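Local structure of osmotically inducible lipoprotein OsmE (Pseudomonas aeruginosa PAO1, 4DM5) at residues Q31-I36 against S52-I57. The protein is a putative osmotically inducible lipoprotein of unknown function, possibly acting at the outer membrane. Sequence-based numbering, arbitrary orientation.
Sequences QEVLRI and SCNSYI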
# COMPACT_ATOMS: atom_id res chain seq x y z
N GLN A 31 5.40 -11.05 4.33
CA GLN A 31 6.84 -11.00 4.35
C GLN A 31 7.48 -10.66 3.01
O GLN A 31 8.46 -9.98 2.93
CB GLN A 31 7.36 -12.41 4.83
CG GLN A 31 7.46 -12.57 6.31
CD GLN A 31 8.13 -13.85 6.63
OE1 GLN A 31 9.24 -14.13 6.14
NE2 GLN A 31 7.46 -14.66 7.41
N GLU A 32 6.88 -11.08 1.90
CA GLU A 32 7.40 -10.72 0.60
C GLU A 32 7.23 -9.21 0.32
O GLU A 32 8.13 -8.53 -0.14
CB GLU A 32 6.67 -11.49 -0.45
CG GLU A 32 7.38 -11.23 -1.76
CD GLU A 32 7.38 -12.36 -2.75
OE1 GLU A 32 6.44 -13.21 -2.81
OE2 GLU A 32 8.37 -12.33 -3.54
N VAL A 33 6.07 -8.67 0.75
CA VAL A 33 5.95 -7.26 0.58
C VAL A 33 6.98 -6.50 1.43
O VAL A 33 7.52 -5.50 0.94
CB VAL A 33 4.53 -6.83 0.96
CG1 VAL A 33 4.39 -5.29 1.04
CG2 VAL A 33 3.53 -7.41 -0.04
N LEU A 34 7.25 -6.95 2.67
CA LEU A 34 8.28 -6.27 3.46
C LEU A 34 9.69 -6.26 2.78
O LEU A 34 10.45 -5.25 2.75
CB LEU A 34 8.37 -6.92 4.90
CG LEU A 34 7.12 -6.70 5.71
CD1 LEU A 34 7.04 -7.48 7.02
CD2 LEU A 34 7.02 -5.15 5.92
N ARG A 35 10.02 -7.39 2.17
CA ARG A 35 11.27 -7.48 1.42
C ARG A 35 11.39 -6.58 0.22
O ARG A 35 12.38 -5.90 -0.00
CB ARG A 35 11.47 -8.94 0.98
CG ARG A 35 11.78 -9.82 2.22
CD ARG A 35 12.25 -11.27 2.07
NE ARG A 35 11.17 -12.20 1.94
CZ ARG A 35 10.61 -13.00 2.81
NH1 ARG A 35 11.01 -13.09 4.11
NH2 ARG A 35 9.54 -13.67 2.37
N ILE A 36 10.26 -6.45 -0.50
CA ILE A 36 10.26 -5.66 -1.71
C ILE A 36 10.29 -4.22 -1.43
O ILE A 36 10.98 -3.42 -2.11
CB ILE A 36 8.92 -5.94 -2.46
CG1 ILE A 36 8.95 -7.35 -3.17
CG2 ILE A 36 8.69 -4.86 -3.55
CD1 ILE A 36 7.57 -7.87 -3.61
N SER A 52 -5.14 -6.14 7.09
CA SER A 52 -4.30 -5.14 7.61
C SER A 52 -3.78 -4.30 6.43
O SER A 52 -4.06 -4.59 5.28
CB SER A 52 -3.12 -5.70 8.28
OG SER A 52 -2.44 -6.47 7.35
N CYS A 53 -3.17 -3.21 6.78
CA CYS A 53 -2.76 -2.25 5.71
C CYS A 53 -1.38 -1.69 6.09
O CYS A 53 -1.11 -1.30 7.22
CB CYS A 53 -3.80 -1.15 5.62
SG CYS A 53 -3.53 -0.04 4.22
N ASN A 54 -0.49 -1.57 5.09
CA ASN A 54 0.79 -0.89 5.29
C ASN A 54 0.82 0.43 4.56
O ASN A 54 0.40 0.50 3.36
CB ASN A 54 1.91 -1.72 4.59
CG ASN A 54 2.24 -3.10 5.24
OD1 ASN A 54 1.71 -3.39 6.30
ND2 ASN A 54 3.12 -3.87 4.62
N SER A 55 1.28 1.45 5.26
CA SER A 55 1.30 2.83 4.60
C SER A 55 2.73 3.13 4.28
O SER A 55 3.66 2.89 5.11
CB SER A 55 0.82 3.93 5.52
OG SER A 55 -0.56 3.91 5.72
N TYR A 56 2.97 3.81 3.14
CA TYR A 56 4.33 4.24 2.71
C TYR A 56 4.29 5.63 2.16
O TYR A 56 3.16 6.17 1.84
CB TYR A 56 4.83 3.35 1.57
CG TYR A 56 4.75 1.85 1.88
CD1 TYR A 56 5.87 1.23 2.41
CD2 TYR A 56 3.62 1.12 1.64
CE1 TYR A 56 5.85 -0.14 2.69
CE2 TYR A 56 3.53 -0.28 1.91
CZ TYR A 56 4.70 -0.90 2.42
OH TYR A 56 4.72 -2.23 2.66
N ILE A 57 5.47 6.24 2.11
CA ILE A 57 5.58 7.47 1.33
C ILE A 57 6.61 7.12 0.25
O ILE A 57 7.78 6.84 0.54
CB ILE A 57 6.11 8.64 2.20
CG1 ILE A 57 5.11 8.94 3.32
CG2 ILE A 57 6.45 9.80 1.25
CD1 ILE A 57 3.78 9.54 2.91
O HOH W 1 7.26 -3.17 2.26
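V33 and L34 of the helix and N54 and Y56 of the strand make a small, mostly buried helix-on-sheet contact, in which helix 30-37 lies over one face of the four-stranded antiparallel sheet. The two short axes run almost parallel, at 2°, but 11.4 Å apart, a gap spanned by side chains and one water. V33 points at the strand; its CG1, set anti to the backbone N (chi1 170°), reaches the phenol oxygen, with CG1 to Y56 OH at 3.5 Å. The same methyl passes N54 at longer range, and L34 brings CD2 to 4.3 Å from N54 ND2, at the exposed margin.

N54 and Y56, two apart on strand 52-60, turn to this face, whereas the alternate residues C53 and S55 turn to the other, where C53 forms the disulfide with C85 at the start of helix 85-94. Both segments belong to the BamE-family domain, whose strands follow one another in chain order as an antiparallel meander.

Two hydrogen bonds hold the phenol oxygen, one received and one given. N54 ND2 donates to Y56 OH over 3.0 Å, the oxygen lying 18° out of the amide plane. Y56 OH in turn donates to a water 2.7 Å away, and that water donates to V33 O, also at 2.7 Å, so the polar link from strand to helix runs through the water. N54 OD1 shares a weak hydrogen bond with T43 OG1 on the adjacent strand 42-45.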